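Long-range contacts in polysialic acid O-acetyltransferase (Escherichia coli, PDB 3JQY), which transfers acetyl groups from acetyl-CoA onto the sialic acid residues of capsular polysialic acid, with high specificity for long polymers: residues D69-W74 and N91-G96; S202-A207 and I214-I219. All coordinates share one frame; numbering follows the deposited sequence.

Contact 1 of 2, residues D69-W74 and N91-G96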
ATOM      1  N   ASP B  69     -23.426 -19.424 -12.475  1.00 13.08           N
ATOM      2  CA  ASP B  69     -23.174 -19.390 -11.036  1.00 14.98           C
ATOM      3  C   ASP B  69     -21.925 -18.627 -10.615  1.00 16.47           C
ATOM      4  O   ASP B  69     -21.440 -18.789  -9.498  1.00 16.10           O
ATOM      5  CB  ASP B  69     -23.160 -20.805 -10.464  1.00 17.50           C
ATOM      6  CG  ASP B  69     -24.496 -21.503 -10.638  1.00 23.43           C
ATOM      7  OD1 ASP B  69     -25.527 -20.806 -10.600  1.00 21.18           O
ATOM      8  OD2 ASP B  69     -24.510 -22.736 -10.820  1.00 29.16           O
ATOM      9  N   VAL B  70     -21.423 -17.782 -11.506  1.00 11.76           N
ATOM     10  CA  VAL B  70     -20.377 -16.853 -11.135  1.00 12.47           C
ATOM     11  C   VAL B  70     -21.034 -15.637 -10.479  1.00 14.91           C
ATOM     12  O   VAL B  70     -22.129 -15.227 -10.868  1.00 15.31           O
ATOM     13  CB  VAL B  70     -19.559 -16.444 -12.375  1.00  8.61           C
ATOM     14  CG1 VAL B  70     -18.513 -15.388 -12.011  1.00 11.82           C
ATOM     15  CG2 VAL B  70     -18.903 -17.673 -12.986  1.00 13.96           C
ATOM     16  N   GLU B  71     -20.389 -15.086  -9.457  1.00 13.50           N
ATOM     17  CA  GLU B  71     -20.840 -13.838  -8.871  1.00 13.08           C
ATOM     18  C   GLU B  71     -19.891 -12.724  -9.292  1.00 15.78           C
ATOM     19  O   GLU B  71     -18.719 -12.741  -8.931  1.00 15.97           O
ATOM     20  CB  GLU B  71     -20.843 -13.949  -7.345  1.00 15.65           C
ATOM     21  CG  GLU B  71     -21.027 -12.627  -6.620  1.00 16.10           C
ATOM     22  CD  GLU B  71     -20.775 -12.757  -5.125  1.00 22.30           C
ATOM     23  OE1 GLU B  71     -19.781 -12.180  -4.630  1.00 22.10           O
ATOM     24  OE2 GLU B  71     -21.565 -13.447  -4.447  1.00 23.82           O
ATOM     25  N   CYS B  72     -20.393 -11.778 -10.079  1.00 12.75           N
ATOM     26  CA  CYS B  72     -19.616 -10.615 -10.485  1.00 10.43           C
ATOM     27  C   CYS B  72     -20.213  -9.398  -9.815  1.00 12.48           C
ATOM     28  O   CYS B  72     -21.391  -9.103 -10.007  1.00 13.16           O
ATOM     29  CB  CYS B  72     -19.686 -10.418 -11.996  1.00 13.87           C
ATOM     30  SG  CYS B  72     -19.060 -11.800 -12.947  1.00 16.00           S
ATOM     31  N   ARG B  73     -19.408  -8.704  -9.019  1.00 10.32           N
ATOM     32  CA  ARG B  73     -19.847  -7.461  -8.393  1.00 14.34           C
ATOM     33  C   ARG B  73     -18.822  -6.359  -8.620  1.00 12.98           C
ATOM     34  O   ARG B  73     -17.650  -6.493  -8.255  1.00 14.23           O
ATOM     35  CB  ARG B  73     -20.122  -7.680  -6.898  1.00 17.91           C
ATOM     36  CG  ARG B  73     -21.198  -8.734  -6.647  1.00 18.14           C
ATOM     37  CD  ARG B  73     -21.320  -9.095  -5.175  1.00 15.73           C
ATOM     38  NE  ARG B  73     -21.801  -7.977  -4.368  1.00 18.77           N
ATOM     39  CZ  ARG B  73     -23.083  -7.644  -4.233  1.00 22.38           C
ATOM     40  NH1 ARG B  73     -24.028  -8.336  -4.861  1.00 19.41           N
ATOM     41  NH2 ARG B  73     -23.416  -6.613  -3.466  1.00 24.43           N
ATOM     42  N   TRP B  74     -19.272  -5.275  -9.241  1.00 13.46           N
ATOM     43  CA  TRP B  74     -18.389  -4.183  -9.637  1.00 13.75           C
ATOM     44  C   TRP B  74     -17.196  -4.695 -10.432  1.00 12.02           C
ATOM     45  O   TRP B  74     -16.064  -4.268 -10.233  1.00 17.02           O
ATOM     46  CB  TRP B  74     -17.952  -3.362  -8.420  1.00 17.86           C
ATOM     47  CG  TRP B  74     -19.090  -2.585  -7.870  1.00 22.24           C
ATOM     48  CD1 TRP B  74     -19.569  -1.393  -8.333  1.00 25.79           C
ATOM     49  CD2 TRP B  74     -19.924  -2.955  -6.772  1.00 27.94           C
ATOM     50  NE1 TRP B  74     -20.648  -0.994  -7.583  1.00 29.97           N
ATOM     51  CE2 TRP B  74     -20.886  -1.935  -6.617  1.00 27.20           C
ATOM     52  CE3 TRP B  74     -19.947  -4.044  -5.897  1.00 27.81           C
ATOM     53  CZ2 TRP B  74     -21.859  -1.971  -5.622  1.00 34.42           C
ATOM     54  CZ3 TRP B  74     -20.918  -4.081  -4.910  1.00 41.87           C
ATOM     55  CH2 TRP B  74     -21.861  -3.050  -4.781  1.00 40.45           C
ATOM     56  N   ASN B  91     -18.927 -20.854 -10.565  1.00 12.70           N
ATOM     57  CA  ASN B  91     -18.903 -20.834  -9.105  1.00 12.15           C
ATOM     58  C   ASN B  91     -17.802 -19.974  -8.496  1.00 15.75           C
ATOM     59  O   ASN B  91     -17.529 -20.057  -7.302  1.00 16.15           O
ATOM     60  CB  ASN B  91     -18.855 -22.254  -8.554  1.00 14.92           C
ATOM     61  CG  ASN B  91     -20.149 -23.001  -8.790  1.00 24.20           C
ATOM     62  OD1 ASN B  91     -21.190 -22.634  -8.250  1.00 25.79           O
ATOM     63  ND2 ASN B  91     -20.093 -24.045  -9.607  1.00 27.74           N
ATOM     64  N   SER B  92     -17.173 -19.145  -9.313  1.00 13.24           N
ATOM     65  CA  SER B  92     -16.178 -18.203  -8.822  0.62 13.52           C
ATOM     66  C   SER B  92     -16.863 -16.919  -8.362  1.00 13.79           C
ATOM     67  O   SER B  92     -18.034 -16.686  -8.660  1.00 14.15           O
ATOM     68  CB  SER B  92     -15.155 -17.888  -9.914  0.62 12.88           C
ATOM     69  OG  SER B  92     -15.800 -17.419 -11.086  0.62 12.31           O
ATOM     70  N   LYS B  93     -16.127 -16.083  -7.640  1.00 11.99           N
ATOM     71  CA  LYS B  93     -16.657 -14.809  -7.180  1.00 11.24           C
ATOM     72  C   LYS B  93     -15.625 -13.750  -7.503  1.00 14.67           C
ATOM     73  O   LYS B  93     -14.471 -13.867  -7.091  1.00 15.26           O
ATOM     74  CB  LYS B  93     -16.898 -14.836  -5.670  1.00 14.79           C
ATOM     75  CG  LYS B  93     -17.870 -15.916  -5.214  1.00 18.50           C
ATOM     76  CD  LYS B  93     -18.210 -15.728  -3.745  1.00 22.90           C
ATOM     77  CE  LYS B  93     -19.166 -16.797  -3.255  1.00 30.77           C
ATOM     78  NZ  LYS B  93     -19.527 -16.568  -1.827  1.00 43.66           N
ATOM     79  N   ILE B  94     -16.027 -12.719  -8.239  1.00 10.86           N
ATOM     80  CA  ILE B  94     -15.048 -11.756  -8.737  1.00 10.21           C
ATOM     81  C   ILE B  94     -15.515 -10.309  -8.631  1.00 12.02           C
ATOM     82  O   ILE B  94     -16.711 -10.001  -8.739  1.00 13.14           O
ATOM     83  CB  ILE B  94     -14.641 -12.077 -10.189  1.00 15.12           C
ATOM     84  CG1 ILE B  94     -13.493 -11.168 -10.637  1.00 18.48           C
ATOM     85  CG2 ILE B  94     -15.838 -11.962 -11.110  1.00 16.02           C
ATOM     86  CD1 ILE B  94     -12.713 -11.693 -11.816  1.00 18.09           C
ATOM     87  N   LYS B  95     -14.542  -9.439  -8.379  1.00 14.07           N
ATOM     88  CA  LYS B  95     -14.717  -7.998  -8.357  1.00 12.16           C
ATOM     89  C   LYS B  95     -13.468  -7.405  -9.007  1.00 13.94           C
ATOM     90  O   LYS B  95     -12.488  -8.113  -9.220  1.00 15.16           O
ATOM     91  CB  LYS B  95     -14.811  -7.499  -6.910  1.00 14.26           C
ATOM     92  CG  LYS B  95     -15.842  -8.241  -6.073  1.00 15.87           C
ATOM     93  CD  LYS B  95     -16.021  -7.613  -4.702  1.00 24.14           C
ATOM     94  CE  LYS B  95     -16.967  -8.453  -3.856  1.00 24.11           C
ATOM     95  NZ  LYS B  95     -17.687  -7.624  -2.853  1.00 40.93           N
ATOM     96  N   GLY B  96     -13.498  -6.115  -9.321  1.00 15.26           N
ATOM     97  CA  GLY B  96     -12.305  -5.439  -9.799  1.00 11.73           C
ATOM     98  C   GLY B  96     -12.223  -5.166 -11.287  1.00 14.60           C
ATOM     99  O   GLY B  96     -13.235  -5.100 -11.988  1.00 16.63           O
TER
HETATM  100  O   HOH W   1     -20.277 -17.857  -7.165  1.00 21.15           O
HETATM  101  O   HOH W   2     -23.230 -24.918  -9.614  1.00 36.83           O
HETATM  102  O   HOH W   3     -17.979 -10.911  -5.963  1.00 16.04           O
HETATM  103  O   HOH W   4     -21.144 -14.157  -1.788  1.00 42.06           O

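Contact 2 of 2, residues S202-A207 and I214-I219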
ATOM      1  N   SER B 202       5.564 -24.737  -5.286  1.00 13.91           N
ATOM      2  CA  SER B 202       4.396 -25.316  -4.631  1.00 14.45           C
ATOM      3  C   SER B 202       4.599 -25.512  -3.131  1.00 17.57           C
ATOM      4  O   SER B 202       5.703 -25.796  -2.678  1.00 15.56           O
ATOM      5  CB  SER B 202       4.060 -26.658  -5.284  1.00 17.72           C
ATOM      6  OG  SER B 202       2.947 -27.256  -4.647  1.00 23.95           O
ATOM      7  N   MET B 203       3.526 -25.344  -2.364  1.00 14.07           N
ATOM      8  CA  MET B 203       3.537 -25.592  -0.923  1.00 10.88           C
ATOM      9  C   MET B 203       4.575 -24.768  -0.153  1.00 14.76           C
ATOM     10  O   MET B 203       5.241 -25.271   0.749  1.00 15.84           O
ATOM     11  CB  MET B 203       3.680 -27.092  -0.641  1.00 18.43           C
ATOM     12  CG  MET B 203       2.423 -27.876  -1.034  1.00 15.28           C
ATOM     13  SD  MET B 203       2.570 -29.675  -0.890  1.00 22.71           S
ATOM     14  CE  MET B 203       3.687 -30.011  -2.251  1.00 21.94           C
ATOM     15  N   CYS B 204       4.688 -23.490  -0.508  1.00 13.58           N
ATOM     16  CA  CYS B 204       5.577 -22.560   0.191  1.00 13.46           C
ATOM     17  C   CYS B 204       4.814 -21.311   0.580  1.00 14.23           C
ATOM     18  O   CYS B 204       3.858 -20.941  -0.088  1.00 11.30           O
ATOM     19  CB  CYS B 204       6.720 -22.120  -0.716  1.00 15.20           C
ATOM     20  SG  CYS B 204       7.931 -23.387  -1.100  1.00 19.49           S
ATOM     21  N   ALA B 205       5.258 -20.657   1.651  1.00 13.54           N
ATOM     22  CA  ALA B 205       4.770 -19.328   1.990  1.00 12.64           C
ATOM     23  C   ALA B 205       5.865 -18.319   1.650  1.00 18.04           C
ATOM     24  O   ALA B 205       7.033 -18.527   1.984  1.00 15.72           O
ATOM     25  CB  ALA B 205       4.415 -19.249   3.464  1.00 12.70           C
ATOM     26  N   ALA B 206       5.485 -17.242   0.964  1.00  9.33           N
ATOM     27  CA  ALA B 206       6.421 -16.187   0.594  1.00  9.37           C
ATOM     28  C   ALA B 206       5.875 -14.843   1.055  1.00 11.80           C
ATOM     29  O   ALA B 206       4.659 -14.640   1.080  1.00 14.53           O
ATOM     30  CB  ALA B 206       6.626 -16.171  -0.907  1.00 13.72           C
ATOM     31  N   ALA B 207       6.771 -13.926   1.399  1.00 11.60           N
ATOM     32  CA  ALA B 207       6.383 -12.583   1.806  1.00 11.85           C
ATOM     33  C   ALA B 207       7.548 -11.613   1.660  1.00 13.25           C
ATOM     34  O   ALA B 207       8.706 -12.026   1.599  1.00 14.68           O
ATOM     35  CB  ALA B 207       5.858 -12.578   3.256  1.00 12.42           C
ATOM     36  N   ILE B 214       9.546 -17.774   2.940  1.00 14.17           N
ATOM     37  CA  ILE B 214       9.717 -17.694   4.390  1.00 17.39           C
ATOM     38  C   ILE B 214       9.404 -19.016   5.095  1.00 18.70           C
ATOM     39  O   ILE B 214       9.773 -19.211   6.255  1.00 21.44           O
ATOM     40  CB  ILE B 214       8.877 -16.559   5.005  1.00 18.97           C
ATOM     41  CG1 ILE B 214       7.387 -16.841   4.830  1.00 18.35           C
ATOM     42  CG2 ILE B 214       9.263 -15.217   4.400  1.00 23.71           C
ATOM     43  CD1 ILE B 214       6.492 -15.766   5.421  1.00 29.59           C
ATOM     44  N   LYS B 215       8.736 -19.925   4.392  1.00 15.84           N
ATOM     45  CA  LYS B 215       8.442 -21.243   4.941  1.00 16.15           C
ATOM     46  C   LYS B 215       8.200 -22.232   3.817  1.00 21.17           C
ATOM     47  O   LYS B 215       7.544 -21.911   2.824  1.00 17.95           O
ATOM     48  CB  LYS B 215       7.218 -21.204   5.856  1.00 17.98           C
ATOM     49  CG  LYS B 215       7.087 -22.417   6.773  1.00 20.96           C
ATOM     50  CD  LYS B 215       7.906 -22.222   8.041  1.00 30.22           C
ATOM     51  CE  LYS B 215       7.744 -23.389   8.994  1.00 41.37           C
ATOM     52  NZ  LYS B 215       8.523 -24.578   8.547  1.00 40.35           N
ATOM     53  N   ARG B 216       8.737 -23.438   3.973  1.00 16.38           N
ATOM     54  CA  ARG B 216       8.532 -24.485   2.987  1.00 18.18           C
ATOM     55  C   ARG B 216       7.699 -25.595   3.606  1.00 15.73           C
ATOM     56  O   ARG B 216       7.509 -25.633   4.820  1.00 17.07           O
ATOM     57  CB  ARG B 216       9.876 -25.031   2.495  1.00 19.72           C
ATOM     58  CG  ARG B 216      10.730 -23.997   1.776  1.00 22.92           C
ATOM     59  CD  ARG B 216      12.088 -24.564   1.390  1.00 33.32           C
ATOM     60  NE  ARG B 216      12.927 -23.564   0.736  1.00 32.02           N
ATOM     61  CZ  ARG B 216      12.897 -23.302  -0.568  1.00 35.23           C
ATOM     62  NH1 ARG B 216      12.067 -23.967  -1.361  1.00 32.36           N
ATOM     63  NH2 ARG B 216      13.697 -22.374  -1.077  1.00 33.98           N
ATOM     64  N   ASN B 217       7.183 -26.481   2.764  1.00 15.74           N
ATOM     65  CA  ASN B 217       6.425 -27.634   3.232  1.00 17.58           C
ATOM     66  C   ASN B 217       5.147 -27.238   3.956  1.00 17.09           C
ATOM     67  O   ASN B 217       4.833 -27.792   5.005  1.00 17.51           O
ATOM     68  CB  ASN B 217       7.287 -28.492   4.158  1.00 17.32           C
ATOM     69  CG  ASN B 217       8.546 -29.004   3.480  1.00 25.48           C
ATOM     70  OD1 ASN B 217       9.629 -29.012   4.070  1.00 31.97           O
ATOM     71  ND2 ASN B 217       8.411 -29.427   2.234  1.00 18.57           N
ATOM     72  N   ILE B 218       4.407 -26.284   3.396  1.00 16.04           N
ATOM     73  CA  ILE B 218       3.147 -25.864   4.004  1.00 14.50           C
ATOM     74  C   ILE B 218       1.973 -25.937   3.034  1.00 16.35           C
ATOM     75  O   ILE B 218       2.155 -26.063   1.822  1.00 14.76           O
ATOM     76  CB  ILE B 218       3.235 -24.422   4.572  1.00 14.05           C
ATOM     77  CG1 ILE B 218       3.553 -23.414   3.461  1.00 18.78           C
ATOM     78  CG2 ILE B 218       4.286 -24.343   5.654  1.00 20.55           C
ATOM     79  CD1 ILE B 218       2.337 -22.852   2.763  1.00 15.69           C
ATOM     80  N   ILE B 219       0.771 -25.853   3.593  1.00 13.67           N
ATOM     81  CA  ILE B 219      -0.464 -25.768   2.826  1.00 12.71           C
ATOM     82  C   ILE B 219      -1.485 -25.041   3.704  1.00 14.75           C
ATOM     83  O   ILE B 219      -1.382 -25.075   4.930  1.00 18.46           O
ATOM     84  CB  ILE B 219      -0.980 -27.165   2.416  1.00 13.26           C
ATOM     85  CG1 ILE B 219      -1.988 -27.053   1.270  1.00 13.21           C
ATOM     86  CG2 ILE B 219      -1.586 -27.905   3.614  1.00 17.42           C
ATOM     87  CD1 ILE B 219      -2.310 -28.384   0.601  1.00 15.61           C
TER
HETATM   88  O   HOH W   5       7.577 -26.737  -0.187  1.00 19.42           O

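Contact 1 of 2, residues D69-W74 and N91-G96
Glu71 and Lys93 are paired on parallel strands of neighbouring turns in the left-handed beta-helix; their side chains project from the same face of the sheet and cross obliquely. Glu71 CB lies 4.2 Å from Lys93 CG. With Glu71 CG anti to the backbone N (chi1 168°), the chain runs on extended, and Glu71 CD comes 4.2 Å from Lys93 CD. At the tip, Glu71 OE1 lies 4.0 Å from Lys93 CD and accepts from a water that also bonds weakly to Ile94 O. Glu71 OE2 takes bonds from Asn49 ND2 and from a second water, which accepts from Lys93 NZ. Glu71 OE2 and Lys93 NZ stay 4.6 Å apart, beyond a salt bridge.

Cys72 and Ile94 share the opposite face and are buried, with Cys72 SG 3.7 Å from Ile94 CG2. Val70, just ahead of the strand, is buried as well. Its CG1 and CG2 flank Ser92 OG, at 3.5 and 3.6 Å, and that hydroxyl bonds to His89 O. An alanine here would lose both methyls and probably leave a gap beside Ser92 OG and Ile94 CG2.

In the ladder, Ile94 N reaches Glu71 O at 2.8 Å, almost collinear with the carbonyl (C=O...N 177°). At the corner Gly96 N donates to Trp74 O; a CB on Gly96 would clash with Lys95 O.

Backbone bonds and apolar contact thus join the strands, while Glu71 and Lys93 meet through water, and Glu71 and Arg73 bond Asn49. Lys95 NZ lies at the Arg73 guanidinium edge, where like charges would probably repel.

Contact 2 of 2, residues S202-A207 and I214-I219
A classic beta bulge sets two residues, Ile214 and Lys215, opposite the single Ala205 in the antiparallel hairpin of strands 204-208 and 211-216. Ala205 O collects two backbone bonds, from Ile214 N at 2.8 Å and from Lys215 N, longer at 3.3 Å. In return, Ala205 N donates to Lys215 O.

The side chains gather round the Ala205 methyl. Ile214 CG1 approaches Ala205 CB at 4.1 Å, and Ile218 CD1 comes in from nearly the opposite side at 4.2 Å. Lys215 CB closes on the same methyl from a third direction, after which its chain bends at chi2 and leads away from Ala205; the side chain also packs on Ile158 of a second subunit. Ile214 has CG1 between its backbone N and carbonyl carbon (chi1 65°), the crowded position; this brings CG1 over to Ala205, and Ile214 CD1 beyond it rests 3.9 Å from Ala207 CB. Ile218 CG1 takes the same setting, and Ile218 CD1 lies 3.6 Å from Cys204 C. On the other face, Cys204 SG stands beside Arg216 CG.

Lys215, which by similarity binds acetyl-CoA, is one of the two bulge residues. Ile218 and Met203 also pack on the second subunit, against its Ile149 and Ile152, and Ile219 pairs with a strand of that chain in an antiparallel ladder.

Past the hairpin strand, the chain turns through Asn217 and comes back to Met203: Ile218 N donates to Met203 O at 3.0 Å, the donor standing 45° out of the carbonyl plane.

Overall arrangement
Both contacts are partly buried strand pairings, but they hold different elements: contact 1 joins parallel strands of the beta-helix, contact 2 an antiparallel hairpin whose first strand, 204-208, continues one of the parallel sheets and whose second, 211-216, is the edge strand within this chain. Their centres are about 28 Å apart, contact 1 lying nearer the centre of the chain (about 12 Å against 20 Å). Contact 1 sets a buried apolar face against one of charges and waters, away from the annotated sites and untouched by other chains of the assembly. Contact 2 is mostly small and branched apolar side chains round a bulge; it meets a second subunit and carries one residue that probably binds acetyl-CoA.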